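Long-range contact in putative uncharacterized protein (Bacillus anthracis, PDB 3LNO), which is of unknown function but belongs to the DUF59 family, which suggests a part in iron-sulfur cluster assembly: residues Asn43-Ile55 against Glu77-Trp91. Residues are numbered along the deposited sequence; the frame is centred on the assembly and turned at random.
Sequences NNNAVITMTMTSI and EVNEIEVNVVWNPPW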
ATOM      1  N   ASN A  43     -14.534  -9.123 -10.484  1.00 36.70           N
ATOM      2  CA  ASN A  43     -13.593 -10.093 -11.055  1.00 38.62           C
ATOM      3  C   ASN A  43     -12.210 -10.097 -10.394  1.00 39.18           C
ATOM      4  O   ASN A  43     -11.242 -10.588 -10.980  1.00 35.48           O
ATOM      5  CB  ASN A  43     -13.454  -9.866 -12.561  1.00 42.87           C
ATOM      6  CG  ASN A  43     -14.756 -10.130 -13.302  1.00 49.61           C
ATOM      7  OD1 ASN A  43     -15.335 -11.208 -13.176  1.00 54.90           O
ATOM      8  ND2 ASN A  43     -15.230  -9.147 -14.053  1.00 47.26           N
ATOM      9  N   ASN A  44     -12.113  -9.510  -9.203  1.00 36.64           N
ATOM     10  CA  ASN A  44     -10.856  -9.514  -8.438  1.00 31.43           C
ATOM     11  C   ASN A  44      -9.730  -8.708  -9.082  1.00 32.49           C
ATOM     12  O   ASN A  44      -8.552  -8.890  -8.770  1.00 35.49           O
ATOM     13  CB  ASN A  44     -10.391 -10.946  -8.130  1.00 32.42           C
ATOM     14  CG  ASN A  44     -11.119 -11.557  -6.933  1.00 34.99           C
ATOM     15  OD1 ASN A  44     -12.088 -10.997  -6.433  1.00 38.62           O
ATOM     16  ND2 ASN A  44     -10.629 -12.695  -6.455  1.00 35.36           N
ATOM     17  N   ASN A  45     -10.104  -7.815  -9.982  1.00 33.28           N
ATOM     18  CA  ASN A  45      -9.199  -6.803 -10.492  1.00 33.08           C
ATOM     19  C   ASN A  45      -9.078  -5.703  -9.459  1.00 34.70           C
ATOM     20  O   ASN A  45     -10.091  -5.140  -9.023  1.00 37.25           O
ATOM     21  CB  ASN A  45      -9.786  -6.224 -11.766  1.00 33.12           C
ATOM     22  CG  ASN A  45      -9.866  -7.243 -12.870  1.00 35.22           C
ATOM     23  OD1 ASN A  45      -8.921  -8.017 -13.096  1.00 33.68           O
ATOM     24  ND2 ASN A  45     -10.982  -7.244 -13.580  1.00 29.62           N
ATOM     25  N   ALA A  46      -7.846  -5.373  -9.099  1.00 29.67           N
ATOM     26  CA  ALA A  46      -7.578  -4.491  -7.978  1.00 27.89           C
ATOM     27  C   ALA A  46      -6.889  -3.193  -8.414  1.00 28.32           C
ATOM     28  O   ALA A  46      -6.018  -3.201  -9.306  1.00 26.73           O
ATOM     29  CB  ALA A  46      -6.730  -5.230  -6.943  1.00 26.43           C
ATOM     30  N   VAL A  47      -7.301  -2.092  -7.789  1.00 27.23           N
ATOM     31  CA  VAL A  47      -6.688  -0.780  -7.969  1.00 26.77           C
ATOM     32  C   VAL A  47      -6.181  -0.288  -6.597  1.00 25.79           C
ATOM     33  O   VAL A  47      -6.967  -0.072  -5.678  1.00 23.95           O
ATOM     34  CB  VAL A  47      -7.667   0.270  -8.512  1.00 32.65           C
ATOM     35  CG1 VAL A  47      -6.930   1.612  -8.686  1.00 26.80           C
ATOM     36  CG2 VAL A  47      -8.332  -0.181  -9.876  1.00 27.95           C
ATOM     37  N   ILE A  48      -4.867  -0.171  -6.467  1.00 21.97           N
ATOM     38  CA  ILE A  48      -4.248   0.355  -5.254  1.00 24.57           C
ATOM     39  C   ILE A  48      -3.840   1.806  -5.517  1.00 26.74           C
ATOM     40  O   ILE A  48      -3.036   2.068  -6.395  1.00 30.28           O
ATOM     41  CB  ILE A  48      -2.988  -0.460  -4.871  1.00 28.38           C
ATOM     42  CG1 ILE A  48      -3.375  -1.884  -4.450  1.00 32.55           C
ATOM     43  CG2 ILE A  48      -2.266   0.185  -3.674  1.00 30.10           C
ATOM     44  CD1 ILE A  48      -3.432  -2.789  -5.548  1.00 42.19           C
ATOM     45  N   THR A  49      -4.366   2.734  -4.736  1.00 19.02           N
ATOM     46  CA  THR A  49      -4.019   4.156  -4.861  1.00 17.88           C
ATOM     47  C   THR A  49      -3.125   4.524  -3.683  1.00 25.46           C
ATOM     48  O   THR A  49      -3.495   4.352  -2.512  1.00 23.51           O
ATOM     49  CB  THR A  49      -5.321   5.015  -4.773  1.00 30.31           C
ATOM     50  OG1 THR A  49      -6.242   4.563  -5.769  1.00 30.35           O
ATOM     51  CG2 THR A  49      -5.053   6.511  -4.973  1.00 27.73           C
HETATM   52  N   MSE A  50      -1.942   5.026  -3.982  1.00 27.06           N
HETATM   53  CA  MSE A  50      -1.007   5.330  -2.923  1.00 28.10           C
HETATM   54  C   MSE A  50      -0.189   6.559  -3.273  1.00 26.88           C
HETATM   55  O   MSE A  50      -0.241   7.067  -4.406  1.00 26.87           O
HETATM   56  CB  MSE A  50      -0.090   4.130  -2.687  1.00 22.52           C
HETATM   57  CG  MSE A  50       0.858   3.854  -3.848  1.00 23.72           C
HETATM   58 SE   MSE A  50       1.941   2.247  -3.468  0.74 32.36          SE
HETATM   59  CE  MSE A  50       2.901   2.826  -1.853  1.00 21.99           C
ATOM     60  N   THR A  51       0.547   7.055  -2.289  1.00 25.76           N
ATOM     61  CA  THR A  51       1.480   8.150  -2.533  1.00 30.09           C
ATOM     62  C   THR A  51       2.876   7.743  -2.054  1.00 27.70           C
ATOM     63  O   THR A  51       3.080   6.594  -1.680  1.00 31.86           O
ATOM     64  CB  THR A  51       1.008   9.430  -1.862  1.00 30.63           C
ATOM     65  OG1 THR A  51       1.784  10.520  -2.364  1.00 31.71           O
ATOM     66  CG2 THR A  51       1.172   9.343  -0.340  1.00 25.91           C
HETATM   67  N   MSE A  52       3.848   8.650  -2.112  1.00 33.17           N
HETATM   68  CA  MSE A  52       5.187   8.379  -1.578  1.00 32.15           C
HETATM   69  C   MSE A  52       5.467   9.387  -0.480  1.00 38.46           C
HETATM   70  O   MSE A  52       4.696  10.332  -0.297  1.00 38.89           O
HETATM   71  CB  MSE A  52       6.234   8.525  -2.667  1.00 36.81           C
HETATM   72  CG  MSE A  52       6.003   7.584  -3.835  1.00 36.15           C
HETATM   73 SE   MSE A  52       6.481   5.792  -3.269  0.64 41.57          SE
HETATM   74  CE  MSE A  52       5.112   4.846  -4.303  1.00 42.53           C
ATOM     75  N   THR A  53       6.563   9.217   0.246  1.00 32.61           N
ATOM     76  CA  THR A  53       6.867  10.178   1.305  1.00 40.11           C
ATOM     77  C   THR A  53       7.187  11.590   0.790  1.00 45.06           C
ATOM     78  O   THR A  53       7.039  12.562   1.521  1.00 46.88           O
ATOM     79  CB  THR A  53       7.990   9.689   2.220  1.00 43.03           C
ATOM     80  OG1 THR A  53       9.162   9.410   1.440  1.00 53.71           O
ATOM     81  CG2 THR A  53       7.559   8.437   2.926  1.00 44.57           C
ATOM     82  N   SER A  54       7.619  11.687  -0.466  1.00 45.62           N
ATOM     83  CA  SER A  54       8.014  12.956  -1.096  1.00 50.16           C
ATOM     84  C   SER A  54       7.986  12.773  -2.604  1.00 51.37           C
ATOM     85  O   SER A  54       8.284  11.681  -3.098  1.00 46.69           O
ATOM     86  CB  SER A  54       9.442  13.358  -0.688  1.00 47.40           C
ATOM     87  OG  SER A  54      10.377  12.339  -1.051  1.00 46.42           O
ATOM     88  N   ILE A  55       7.635  13.828  -3.334  1.00 53.32           N
ATOM     89  CA  ILE A  55       7.669  13.777  -4.791  1.00 57.87           C
ATOM     90  C   ILE A  55       9.037  13.300  -5.275  1.00 56.81           C
ATOM     91  O   ILE A  55       9.136  12.569  -6.266  1.00 50.68           O
ATOM     92  CB  ILE A  55       7.366  15.138  -5.428  1.00 66.57           C
ATOM     93  CG1 ILE A  55       5.950  15.585  -5.077  1.00 71.75           C
ATOM     94  CG2 ILE A  55       7.484  15.045  -6.942  1.00 68.71           C
ATOM     95  CD1 ILE A  55       4.940  15.195  -6.124  1.00 74.78           C
ATOM     96  N   GLU A  77      -5.327 -15.219  -6.043  1.00 38.65           N
ATOM     97  CA  GLU A  77      -6.634 -15.053  -6.659  1.00 39.54           C
ATOM     98  C   GLU A  77      -6.893 -13.619  -7.156  1.00 37.10           C
ATOM     99  O   GLU A  77      -7.939 -13.349  -7.763  1.00 34.56           O
ATOM    100  CB  GLU A  77      -7.775 -15.541  -5.736  1.00 44.42           C
ATOM    101  CG  GLU A  77      -8.108 -14.642  -4.520  1.00 43.10           C
ATOM    102  CD  GLU A  77      -7.189 -14.881  -3.321  1.00 45.19           C
ATOM    103  OE1 GLU A  77      -6.013 -15.269  -3.534  1.00 48.49           O
ATOM    104  OE2 GLU A  77      -7.643 -14.667  -2.166  1.00 40.35           O
ATOM    105  N   VAL A  78      -5.959 -12.698  -6.907  1.00 29.07           N
ATOM    106  CA  VAL A  78      -6.113 -11.365  -7.488  1.00 31.90           C
ATOM    107  C   VAL A  78      -5.893 -11.459  -9.013  1.00 38.78           C
ATOM    108  O   VAL A  78      -5.083 -12.264  -9.474  1.00 36.65           O
ATOM    109  CB  VAL A  78      -5.139 -10.315  -6.871  1.00 32.01           C
ATOM    110  CG1 VAL A  78      -3.712 -10.540  -7.336  1.00 31.80           C
ATOM    111  CG2 VAL A  78      -5.560  -8.910  -7.247  1.00 29.19           C
ATOM    112  N   ASN A  79      -6.624 -10.663  -9.791  1.00 31.33           N
ATOM    113  CA  ASN A  79      -6.371 -10.613 -11.231  1.00 32.04           C
ATOM    114  C   ASN A  79      -5.583  -9.394 -11.624  1.00 32.25           C
ATOM    115  O   ASN A  79      -4.377  -9.364 -11.393  1.00 33.63           O
ATOM    116  CB  ASN A  79      -7.641 -10.829 -12.043  1.00 28.13           C
ATOM    117  CG  ASN A  79      -8.098 -12.271 -11.948  1.00 30.23           C
ATOM    118  OD1 ASN A  79      -7.271 -13.185 -12.031  1.00 33.63           O
ATOM    119  ND2 ASN A  79      -9.382 -12.486 -11.687  1.00 39.98           N
ATOM    120  N   GLU A  80      -6.223  -8.371 -12.162  1.00 33.41           N
ATOM    121  CA  GLU A  80      -5.444  -7.189 -12.476  1.00 30.17           C
ATOM    122  C   GLU A  80      -4.932  -6.491 -11.233  1.00 32.43           C
ATOM    123  O   GLU A  80      -5.630  -6.381 -10.218  1.00 34.97           O
ATOM    124  CB  GLU A  80      -6.239  -6.206 -13.310  1.00 28.40           C
ATOM    125  CG  GLU A  80      -5.364  -5.174 -14.025  1.00 29.56           C
ATOM    126  CD  GLU A  80      -6.222  -4.177 -14.788  1.00 40.59           C
ATOM    127  OE1 GLU A  80      -7.459  -4.383 -14.826  1.00 46.08           O
ATOM    128  OE2 GLU A  80      -5.678  -3.196 -15.344  1.00 40.62           O
ATOM    129  N   ILE A  81      -3.701  -6.022 -11.306  1.00 28.36           N
ATOM    130  CA  ILE A  81      -3.211  -5.134 -10.270  1.00 32.43           C
ATOM    131  C   ILE A  81      -2.755  -3.814 -10.854  1.00 33.96           C
ATOM    132  O   ILE A  81      -1.727  -3.751 -11.529  1.00 32.45           O
ATOM    133  CB  ILE A  81      -2.024  -5.708  -9.527  1.00 28.05           C
ATOM    134  CG1 ILE A  81      -2.350  -7.108  -9.026  1.00 27.54           C
ATOM    135  CG2 ILE A  81      -1.653  -4.741  -8.395  1.00 33.99           C
ATOM    136  CD1 ILE A  81      -1.175  -7.873  -8.554  1.00 27.78           C
ATOM    137  N   GLU A  82      -3.494  -2.756 -10.553  1.00 32.87           N
ATOM    138  CA  GLU A  82      -3.097  -1.426 -10.963  1.00 34.05           C
ATOM    139  C   GLU A  82      -2.625  -0.634  -9.744  1.00 31.84           C
ATOM    140  O   GLU A  82      -3.306  -0.622  -8.710  1.00 31.14           O
ATOM    141  CB  GLU A  82      -4.303  -0.692 -11.534  1.00 35.15           C
ATOM    142  CG  GLU A  82      -4.607  -0.979 -12.942  1.00 48.88           C
ATOM    143  CD  GLU A  82      -5.581   0.037 -13.505  1.00 60.80           C
ATOM    144  OE1 GLU A  82      -6.795  -0.268 -13.522  1.00 67.11           O
ATOM    145  OE2 GLU A  82      -5.132   1.144 -13.909  1.00 65.53           O
ATOM    146  N   VAL A  83      -1.503   0.065  -9.869  1.00 32.75           N
ATOM    147  CA  VAL A  83      -1.043   0.923  -8.782  1.00 34.72           C
ATOM    148  C   VAL A  83      -1.060   2.342  -9.276  1.00 36.13           C
ATOM    149  O   VAL A  83      -0.318   2.682 -10.207  1.00 33.01           O
ATOM    150  CB  VAL A  83       0.371   0.568  -8.288  1.00 29.14           C
ATOM    151  CG1 VAL A  83       0.734   1.423  -7.092  1.00 24.29           C
ATOM    152  CG2 VAL A  83       0.456  -0.902  -7.902  1.00 28.34           C
ATOM    153  N   ASN A  84      -1.928   3.171  -8.699  1.00 24.23           N
ATOM    154  CA  ASN A  84      -1.935   4.576  -9.112  1.00 28.42           C
ATOM    155  C   ASN A  84      -1.277   5.397  -8.038  1.00 32.33           C
ATOM    156  O   ASN A  84      -1.745   5.433  -6.894  1.00 28.47           O
ATOM    157  CB  ASN A  84      -3.341   5.100  -9.381  1.00 36.45           C
ATOM    158  CG  ASN A  84      -3.985   4.456 -10.606  1.00 45.72           C
ATOM    159  OD1 ASN A  84      -3.311   4.102 -11.583  1.00 46.06           O
ATOM    160  ND2 ASN A  84      -5.304   4.309 -10.558  1.00 51.78           N
ATOM    161  N   VAL A  85      -0.180   6.040  -8.400  1.00 25.32           N
ATOM    162  CA  VAL A  85       0.555   6.867  -7.453  1.00 26.21           C
ATOM    163  C   VAL A  85       0.048   8.324  -7.546  1.00 36.71           C
ATOM    164  O   VAL A  85       0.113   8.948  -8.611  1.00 37.04           O
ATOM    165  CB  VAL A  85       2.024   6.806  -7.773  1.00 29.82           C
ATOM    166  CG1 VAL A  85       2.791   7.755  -6.903  1.00 34.12           C
ATOM    167  CG2 VAL A  85       2.536   5.348  -7.631  1.00 25.16           C
ATOM    168  N   VAL A  86      -0.485   8.857  -6.448  1.00 29.28           N
ATOM    169  CA  VAL A  86      -1.044  10.205  -6.490  1.00 29.12           C
ATOM    170  C   VAL A  86      -0.284  11.096  -5.525  1.00 34.65           C
ATOM    171  O   VAL A  86       0.530  10.615  -4.748  1.00 34.59           O
ATOM    172  CB  VAL A  86      -2.574  10.218  -6.218  1.00 38.27           C
ATOM    173  CG1 VAL A  86      -3.293   9.341  -7.246  1.00 38.02           C
ATOM    174  CG2 VAL A  86      -2.889   9.762  -4.806  1.00 29.53           C
ATOM    175  N   TRP A  87      -0.523  12.398  -5.613  1.00 37.64           N
ATOM    176  CA  TRP A  87       0.206  13.370  -4.818  1.00 36.93           C
ATOM    177  C   TRP A  87      -0.769  14.245  -4.032  1.00 36.06           C
ATOM    178  O   TRP A  87      -0.372  15.187  -3.340  1.00 31.77           O
ATOM    179  CB  TRP A  87       1.109  14.205  -5.736  1.00 41.51           C
ATOM    180  CG  TRP A  87       2.032  13.304  -6.473  1.00 45.09           C
ATOM    181  CD1 TRP A  87       1.992  12.986  -7.801  1.00 41.77           C
ATOM    182  CD2 TRP A  87       3.105  12.534  -5.903  1.00 40.31           C
ATOM    183  NE1 TRP A  87       2.981  12.081  -8.090  1.00 41.31           N
ATOM    184  CE2 TRP A  87       3.680  11.791  -6.946  1.00 38.60           C
ATOM    185  CE3 TRP A  87       3.630  12.404  -4.611  1.00 39.29           C
ATOM    186  CZ2 TRP A  87       4.752  10.921  -6.739  1.00 38.06           C
ATOM    187  CZ3 TRP A  87       4.698  11.551  -4.409  1.00 36.34           C
ATOM    188  CH2 TRP A  87       5.239  10.812  -5.464  1.00 36.14           C
ATOM    189  N   ASN A  88      -2.053  13.908  -4.127  1.00 36.28           N
ATOM    190  CA  ASN A  88      -3.086  14.682  -3.460  1.00 41.98           C
ATOM    191  C   ASN A  88      -4.110  13.788  -2.809  1.00 42.75           C
ATOM    192  O   ASN A  88      -4.668  12.916  -3.474  1.00 43.11           O
ATOM    193  CB  ASN A  88      -3.805  15.558  -4.478  1.00 53.67           C
ATOM    194  CG  ASN A  88      -3.455  16.998  -4.337  1.00 63.33           C
ATOM    195  OD1 ASN A  88      -3.783  17.633  -3.327  1.00 66.94           O
ATOM    196  ND2 ASN A  88      -2.775  17.536  -5.341  1.00 66.25           N
ATOM    197  N   PRO A  89      -4.364  13.988  -1.504  1.00 35.40           N
ATOM    198  CA  PRO A  89      -3.689  14.917  -0.597  1.00 32.09           C
ATOM    199  C   PRO A  89      -2.238  14.476  -0.315  1.00 33.69           C
ATOM    200  O   PRO A  89      -1.872  13.314  -0.479  1.00 33.62           O
ATOM    201  CB  PRO A  89      -4.519  14.780   0.698  1.00 28.05           C
ATOM    202  CG  PRO A  89      -4.909  13.315   0.655  1.00 31.48           C
ATOM    203  CD  PRO A  89      -5.334  13.143  -0.780  1.00 30.61           C
ATOM    204  N   PRO A  90      -1.413  15.409   0.135  1.00 37.43           N
ATOM    205  CA  PRO A  90       0.009  15.096   0.247  1.00 37.88           C
ATOM    206  C   PRO A  90       0.256  14.266   1.494  1.00 34.06           C
ATOM    207  O   PRO A  90      -0.372  14.492   2.507  1.00 33.22           O
ATOM    208  CB  PRO A  90       0.661  16.476   0.415  1.00 39.23           C
ATOM    209  CG  PRO A  90      -0.472  17.484   0.420  1.00 43.59           C
ATOM    210  CD  PRO A  90      -1.735  16.745   0.650  1.00 41.77           C
ATOM    211  N   TRP A  91       1.175  13.322   1.437  1.00 29.94           N
ATOM    212  CA  TRP A  91       1.534  12.594   2.643  1.00 27.87           C
ATOM    213  C   TRP A  91       2.131  13.485   3.736  1.00 26.73           C
ATOM    214  O   TRP A  91       2.699  14.536   3.477  1.00 35.62           O
ATOM    215  CB  TRP A  91       2.514  11.463   2.306  1.00 27.59           C
ATOM    216  CG  TRP A  91       2.877  10.598   3.485  1.00 28.25           C
ATOM    217  CD1 TRP A  91       2.179   9.523   3.969  1.00 27.05           C
ATOM    218  CD2 TRP A  91       4.060  10.704   4.292  1.00 27.92           C
ATOM    219  NE1 TRP A  91       2.858   8.956   5.036  1.00 22.85           N
ATOM    220  CE2 TRP A  91       3.999   9.683   5.268  1.00 31.59           C
ATOM    221  CE3 TRP A  91       5.140  11.586   4.312  1.00 30.43           C
ATOM    222  CZ2 TRP A  91       4.991   9.511   6.232  1.00 34.73           C
ATOM    223  CZ3 TRP A  91       6.115  11.414   5.265  1.00 38.52           C
ATOM    224  CH2 TRP A  91       6.032  10.388   6.216  1.00 36.78           C
TER
HETATM  225  O   HOH W   1      -7.389  -3.178 -11.958  1.00 39.05           O
HETATM  226  O   HOH W   2      -6.554   5.740  -8.353  1.00 45.33           O
HETATM  227  O   HOH W   3       2.519  12.703  -0.934  1.00 32.91           O
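Thr51 OG1 is gripped twice: it donates to Val86 O at 2.7 Å, and a water held by Trp91 N donates to it in turn. With OG1 anti to the backbone N (chi1 -168°), the hydroxyl reaches Val86 O while the methyl CG2 lies 3.6 Å from Trp91 CB. Upstream, strands 46-50 and 81-85 run parallel, with rungs such as Met50 N to Asn84 O (2.9 Å). On one face Met50 SE rests 3.9 Å from Val83 CG1, and Ile48 lies alongside Ile81; on the other, a water bridges Thr49 OG1 and Asn84 ND2.

Just before the strands, asparagine side chains tie the two segments together. Asn45 OD1 takes Glu80 N on a lone pair in its carbonyl plane (2.9 Å), and Asn79 returns a bond from ND2 to Asn43 O (2.7 Å). Beyond the strands, the Trp87 indole has Val85 CG1 over one face and, over the opposite one, Ile55 CD1, whose position is doubtful because that residue is poorly ordered, whereas Thr53 CG2 sits over the six-membered ring of Trp91, 4.0 Å from its centroid.

The two strands belong to a beta-alpha-beta unit whose helix 60-74 covers the Ile48, Met50 and Val83 face. Helix 3-16 meets Ala46 and Val78 and supplies Lys12 to Glu77, while strand 35-40 pairs antiparallel with the other edge of 46-50, making it the central strand.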